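Local structure of putative uncharacterized protein (Enterobacter cloacae, 4HFK) at residues Gln12-Glu16 with Ile92-Lys96; Val61-Leu66 with Ile86-Ile92. The protein probably acts as the immunity protein Tai4, binding the type VI secretion amidase effector Tae4 and inhibiting it. One frame throughout, in Å; residues are numbered along the deposited sequence. Where two conformers were deposited one is given.

Interaction 1 (Gln12-Glu16 with Ile92-Lys96); sequences QQIFE and IRPLK. With SO4 (sulfate ion), chain E.
A salt bridge is the strongest link between the first turn of helix 11-27 and the C-terminal tail: K96 NZ donates to E16 OE2 at 2.7 Å. The lysine reaches it with an extended side chain, m at chi1 and t at chi2 to chi4, while E16 (chi1 m, chi2 t) leaves sideways and brings its carboxylate to the lysine. Beside this pair lies a sulfate ion, probably from the crystallisation liquor. Its O1 accepts from K96 NZ at 2.6 Å and from R93 NH1 at 2.9 Å, and its O2 accepts from Q12 NE2 at 2.9 Å, a clear example of an anion gathered by donors from two segments distant in sequence. Water 1 bridges Q12 and K96, donating to Q12 OE1 (2.4 Å) and to K96 O (2.8 Å). Segment 12-16 is regular helix, with E16 N bonded to Q12 O at 2.9 Å; segment 92-96 winds as a 3-10 turn over 93-96, with L95 N to I92 O at 2.9 Å and K96 N to R93 O at 3.0 Å. The backbones come closest at Q12 and K96, whose CA atoms are 6.3 Å apart. Beneath the charges sits the F15 ring (chi1 t): L95 O lies over one face, 3.7 Å from F15 CZ, I92 CG2 meets the edge 3.9 Å from F15 CE2, and K96 CG lies 3.7 Å from F15 CD2. The tail thus closes against helix 11-27, while helix 52-66 packs on both partners: F55 meets F15 edge-to-face and N54 hydrogen-bonds L95 O.

Interaction 2 (Val61-Leu66 with Ile86-Ile92); sequences VIVSLL and IANSDAI
This is a mainly apolar contact in an all-helical fold, with no hydrogen bond across the two segments, between the C-terminal part of helix 52-66 and the C-terminal end of helix 79-87 with the turn that follows it. That turn contains an ST motif, in which S89 OG accepts from I92 N at 3.3 Å. Segment 61-66 is helical, with L65 N to V61 O and L66 N to I62 O both at 2.9 Å. I86 and A87 close the other helix; N88 (phi/psi -106/18) leaves helical geometry, S89 is extended (-83/158), and 90-92 return to helical angles without the regular bonds. Two CA pairs set the register, V61 with I92 and L65 with I86, each 6.8 Å apart. V61 and L65, one helical turn apart, point toward the partner. I86 (chi1 m, chi2 t) faces the helix: its CG1 lies 3.7 Å from L65 CB, its CD1 3.6 Å from L66 CD2 and its CG2 4.3 Å from I62 CG1. One turn back, V61 (chi1 t) places CG1 3.8 Å from both A91 CB and I92 CD1, while L65 CD1 comes within 4.1 Å of A91 CB. I92 reaches V61 through its m, m rotamer. Helix 11-27 borders the contact where C23 and K26 touch I62, and L3 of the second subunit, another copy of this protein, packs on L65 and I86. The serine's hydroxyl, with chi1 at p, joins the two ends of the turn: S89 OG also donates to I86 O at 2.9 Å while standing 3.4 Å from L65 CD1.

Overall arrangement
The pair illustrates how a short chain end can tie several helices together. Interaction 2 is nested within the long loop closed by interaction 1; their centres lie about 10 Å apart and both include I92, which meets F15 of helix 11-27 in one and V61 of helix 52-66 in the other. They also touch directly: E16 O is 3.3 Å from A87 CB, and L95 CD1 is 4.2 Å from V61 CG2. R93, a sulfate ligand in interaction 1, forms a salt bridge with D90 in the turn of interaction 2. Thus a polar, ion-bound surface adjoins an apolar helix interface, where L65, I86, N88 and S89 meet the second subunit, another copy of this protein.

Interaction 1 (Gln12-Glu16 with Ile92-Lys96)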
loop_
_atom_site.group_PDB
_atom_site.type_symbol
_atom_site.label_atom_id
_atom_site.label_comp_id
_atom_site.label_asym_id
_atom_site.label_seq_id
_atom_site.Cartn_x
_atom_site.Cartn_y
_atom_site.Cartn_z
ATOM N N GLN B 12 -15.258 1.804 -2.508
ATOM C CA GLN B 12 -14.465 0.842 -3.262
ATOM C C GLN B 12 -13.011 0.896 -2.826
ATOM O O GLN B 12 -12.392 -0.131 -2.540
ATOM C CB GLN B 12 -14.565 1.135 -4.760
ATOM C CG GLN B 12 -15.980 1.057 -5.281
ATOM C CD GLN B 12 -16.555 -0.311 -5.067
ATOM O OE1 GLN B 12 -17.488 -0.502 -4.286
ATOM N NE2 GLN B 12 -15.988 -1.286 -5.755
ATOM N N GLN B 13 -12.469 2.108 -2.783
ATOM C CA GLN B 13 -11.077 2.303 -2.379
ATOM C C GLN B 13 -10.844 1.858 -0.942
ATOM O O GLN B 13 -9.772 1.346 -0.610
ATOM C CB GLN B 13 -10.683 3.777 -2.530
ATOM C CG GLN B 13 -10.633 4.246 -3.980
ATOM C CD GLN B 13 -10.701 5.759 -4.100
ATOM O OE1 GLN B 13 -10.940 6.469 -3.105
ATOM N NE2 GLN B 13 -10.491 6.264 -5.311
ATOM N N ILE B 14 -11.842 2.076 -0.090
ATOM C CA ILE B 14 -11.744 1.651 1.307
ATOM C C ILE B 14 -11.566 0.127 1.383
ATOM O O ILE B 14 -10.705 -0.375 2.113
ATOM C CB ILE B 14 -12.962 2.129 2.124
ATOM C CG1 ILE B 14 -12.846 3.635 2.400
ATOM C CG2 ILE B 14 -13.057 1.382 3.464
ATOM C CD1 ILE B 14 -14.138 4.271 2.872
ATOM N N PHE B 15 -12.344 -0.610 0.595
ATOM C CA PHE B 15 -12.209 -2.060 0.553
ATOM C C PHE B 15 -10.874 -2.494 -0.072
ATOM O O PHE B 15 -10.185 -3.387 0.449
ATOM C CB PHE B 15 -13.393 -2.694 -0.189
ATOM C CG PHE B 15 -13.473 -4.186 -0.016
ATOM C CD1 PHE B 15 -13.899 -4.734 1.191
ATOM C CD2 PHE B 15 -13.121 -5.038 -1.049
ATOM C CE1 PHE B 15 -13.973 -6.103 1.367
ATOM C CE2 PHE B 15 -13.191 -6.420 -0.881
ATOM C CZ PHE B 15 -13.619 -6.955 0.325
ATOM N N GLU B 16 -10.498 -1.867 -1.184
ATOM C CA GLU B 16 -9.195 -2.143 -1.805
ATOM C C GLU B 16 -8.035 -1.946 -0.828
ATOM O O GLU B 16 -7.118 -2.762 -0.765
ATOM C CB GLU B 16 -8.985 -1.246 -3.035
ATOM C CG GLU B 16 -9.870 -1.630 -4.224
ATOM C CD GLU B 16 -10.014 -0.501 -5.244
ATOM O OE1 GLU B 16 -9.384 0.573 -5.063
ATOM O OE2 GLU B 16 -10.768 -0.691 -6.222
ATOM N N ILE B 92 -11.136 -10.357 -6.445
ATOM C CA ILE B 92 -11.579 -9.592 -5.284
ATOM C C ILE B 92 -12.822 -8.757 -5.627
ATOM O O ILE B 92 -13.646 -8.458 -4.753
ATOM C CB ILE B 92 -10.424 -8.689 -4.770
ATOM C CG1 ILE B 92 -9.404 -9.530 -3.977
ATOM C CG2 ILE B 92 -10.948 -7.529 -3.921
ATOM C CD1 ILE B 92 -9.889 -9.919 -2.564
ATOM N N ARG B 93 -12.967 -8.415 -6.910
ATOM C CA ARG B 93 -13.966 -7.428 -7.353
ATOM C C ARG B 93 -15.422 -7.654 -6.894
ATOM O O ARG B 93 -16.063 -6.720 -6.419
ATOM C CB ARG B 93 -13.892 -7.169 -8.881
ATOM C CG ARG B 93 -14.691 -5.913 -9.313
ATOM C CD ARG B 93 -14.390 -5.386 -10.732
ATOM N NE ARG B 93 -13.142 -5.894 -11.311
ATOM C CZ ARG B 93 -11.960 -5.304 -11.165
ATOM N NH1 ARG B 93 -11.867 -4.195 -10.450
ATOM N NH2 ARG B 93 -10.868 -5.830 -11.714
ATOM N N PRO B 94 -15.951 -8.879 -7.023
ATOM C CA PRO B 94 -17.351 -8.997 -6.594
ATOM C C PRO B 94 -17.555 -8.792 -5.092
ATOM O O PRO B 94 -18.674 -8.483 -4.672
ATOM C CB PRO B 94 -17.715 -10.440 -6.959
ATOM C CG PRO B 94 -16.399 -11.164 -7.072
ATOM C CD PRO B 94 -15.438 -10.141 -7.591
ATOM N N LEU B 95 -16.498 -8.959 -4.300
ATOM C CA LEU B 95 -16.598 -8.761 -2.859
ATOM C C LEU B 95 -16.712 -7.270 -2.506
ATOM O O LEU B 95 -16.906 -6.906 -1.341
ATOM C CB LEU B 95 -15.415 -9.428 -2.162
ATOM C CG LEU B 95 -15.348 -10.916 -2.522
ATOM C CD1 LEU B 95 -14.069 -11.551 -2.022
ATOM C CD2 LEU B 95 -16.581 -11.663 -1.980
ATOM N N LYS B 96 -16.603 -6.410 -3.516
ATOM C CA LYS B 96 -16.809 -4.974 -3.326
ATOM C C LYS B 96 -18.299 -4.602 -3.281
ATOM O O LYS B 96 -18.652 -3.465 -2.967
ATOM C CB LYS B 96 -16.127 -4.186 -4.443
ATOM C CG LYS B 96 -14.602 -4.126 -4.360
ATOM C CD LYS B 96 -14.018 -3.697 -5.723
ATOM C CE LYS B 96 -12.555 -3.368 -5.630
ATOM N NZ LYS B 96 -12.009 -2.970 -6.957
HETATM S S SO4 E . -14.435 -1.257 -8.979
HETATM O O1 SO4 E . -13.725 -2.543 -8.923
HETATM O O2 SO4 E . -14.052 -0.450 -7.805
HETATM O O3 SO4 E . -14.058 -0.539 -10.203
HETATM O O4 SO4 E . -15.885 -1.467 -8.997
HETATM O O HOH W 1 -17.376 -1.223 -1.976
HETATM O O HOH W 2 -9.777 -2.102 -9.213
#

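Interaction 2 (Val61-Leu66 with Ile86-Ile92)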
loop_
_atom_site.group_PDB
_atom_site.type_symbol
_atom_site.label_atom_id
_atom_site.label_comp_id
_atom_site.label_asym_id
_atom_site.label_seq_id
_atom_site.Cartn_x
_atom_site.Cartn_y
_atom_site.Cartn_z
ATOM N N VAL B 61 -9.436 -15.261 -0.669
ATOM C CA VAL B 61 -8.950 -14.920 -2.001
ATOM C C VAL B 61 -7.507 -14.438 -1.896
ATOM O O VAL B 61 -6.645 -14.844 -2.677
ATOM C CB VAL B 61 -9.849 -13.853 -2.678
ATOM C CG1 VAL B 61 -9.218 -13.353 -3.957
ATOM C CG2 VAL B 61 -11.232 -14.433 -2.959
ATOM N N ILE B 62 -7.246 -13.591 -0.904
ATOM C CA ILE B 62 -5.896 -13.104 -0.635
ATOM C C ILE B 62 -4.885 -14.251 -0.470
ATOM O O ILE B 62 -3.828 -14.261 -1.115
ATOM C CB ILE B 62 -5.887 -12.215 0.627
ATOM C CG1 ILE B 62 -6.576 -10.877 0.341
ATOM C CG2 ILE B 62 -4.475 -11.962 1.104
ATOM C CD1 ILE B 62 -6.826 -10.047 1.582
ATOM N N VAL B 63 -5.202 -15.214 0.392
ATOM C CA VAL B 63 -4.273 -16.312 0.663
ATOM C C VAL B 63 -3.966 -17.095 -0.621
ATOM O O VAL B 63 -2.817 -17.481 -0.865
ATOM C CB VAL B 63 -4.801 -17.244 1.781
ATOM C CG1 VAL B 63 -3.926 -18.478 1.914
ATOM C CG2 VAL B 63 -4.845 -16.493 3.114
ATOM N N SER B 64 -4.991 -17.285 -1.452
ATOM C CA SER B 64 -4.837 -17.996 -2.711
ATOM C C SER B 64 -4.008 -17.210 -3.733
ATOM O O SER B 64 -3.124 -17.771 -4.384
ATOM C CB SER B 64 -6.210 -18.333 -3.295
ATOM O OG SER B 64 -6.072 -19.032 -4.524
ATOM N N LEU B 65 -4.291 -15.917 -3.882
ATOM C CA LEU B 65 -3.581 -15.105 -4.872
ATOM C C LEU B 65 -2.123 -14.825 -4.482
ATOM O O LEU B 65 -1.254 -14.720 -5.351
ATOM C CB LEU B 65 -4.331 -13.795 -5.154
ATOM C CG LEU B 65 -5.612 -13.906 -5.989
ATOM C CD1 LEU B 65 -6.222 -12.532 -6.253
ATOM C CD2 LEU B 65 -5.346 -14.606 -7.305
ATOM N N LEU B 66 -1.859 -14.714 -3.178
ATOM C CA LEU B 66 -0.499 -14.473 -2.682
ATOM C C LEU B 66 0.479 -15.559 -3.136
ATOM O O LEU B 66 1.684 -15.314 -3.235
ATOM C CB LEU B 66 -0.476 -14.342 -1.153
ATOM C CG LEU B 66 -0.785 -12.956 -0.575
ATOM C CD1 LEU B 66 -0.772 -12.981 0.943
ATOM C CD2 LEU B 66 0.204 -11.910 -1.084
ATOM N N ILE B 86 -3.429 -7.624 -6.201
ATOM C CA ILE B 86 -4.459 -8.443 -5.575
ATOM C C ILE B 86 -5.677 -7.603 -5.187
ATOM O O ILE B 86 -6.816 -8.005 -5.440
ATOM C CB ILE B 86 -3.896 -9.201 -4.339
ATOM C CG1 ILE B 86 -2.979 -10.337 -4.806
ATOM C CG2 ILE B 86 -5.026 -9.757 -3.479
ATOM C CD1 ILE B 86 -2.194 -11.043 -3.678
ATOM N N ALA B 87 -5.439 -6.440 -4.584
ATOM C CA ALA B 87 -6.528 -5.548 -4.173
ATOM C C ALA B 87 -7.417 -5.147 -5.352
ATOM O O ALA B 87 -8.625 -4.926 -5.199
ATOM C CB ALA B 87 -5.964 -4.311 -3.492
ATOM N N ASN B 88 -6.808 -5.051 -6.526
ATOM C CA ASN B 88 -7.509 -4.611 -7.727
ATOM C C ASN B 88 -7.820 -5.735 -8.707
ATOM O O ASN B 88 -8.103 -5.476 -9.886
ATOM C CB ASN B 88 -6.691 -3.523 -8.425
ATOM C CG ASN B 88 -6.646 -2.248 -7.617
ATOM O OD1 ASN B 88 -7.559 -1.427 -7.698
ATOM N ND2 ASN B 88 -5.604 -2.092 -6.794
ATOM N N SER B 89 -7.782 -6.976 -8.228
ATOM C CA SER B 89 -7.997 -8.122 -9.103
ATOM C C SER B 89 -9.478 -8.411 -9.328
ATOM O O SER B 89 -10.331 -8.020 -8.516
ATOM C CB SER B 89 -7.325 -9.371 -8.523
ATOM O OG SER B 89 -8.026 -9.824 -7.376
ATOM N N ASP B 90 -9.765 -9.108 -10.427
ATOM C CA ASP B 90 -11.112 -9.583 -10.728
ATOM C C ASP B 90 -11.629 -10.521 -9.631
ATOM O O ASP B 90 -12.819 -10.526 -9.314
ATOM C CB ASP B 90 -11.134 -10.311 -12.083
ATOM C CG ASP B 90 -11.067 -9.359 -13.276
ATOM O OD1 ASP B 90 -10.906 -8.131 -13.084
ATOM O OD2 ASP B 90 -11.173 -9.854 -14.427
ATOM N N ALA B 91 -10.736 -11.309 -9.043
ATOM C CA ALA B 91 -11.153 -12.239 -7.994
ATOM C C ALA B 91 -11.685 -11.526 -6.747
ATOM O O ALA B 91 -12.576 -12.024 -6.062
ATOM C CB ALA B 91 -10.016 -13.196 -7.634
ATOM N N ILE B 92 -11.136 -10.357 -6.445
ATOM C CA ILE B 92 -11.579 -9.592 -5.284
ATOM C C ILE B 92 -12.822 -8.757 -5.627
ATOM O O ILE B 92 -13.646 -8.458 -4.753
ATOM C CB ILE B 92 -10.424 -8.689 -4.770
ATOM C CG1 ILE B 92 -9.404 -9.530 -3.977
ATOM C CG2 ILE B 92 -10.948 -7.529 -3.921
ATOM C CD1 ILE B 92 -9.889 -9.919 -2.564
#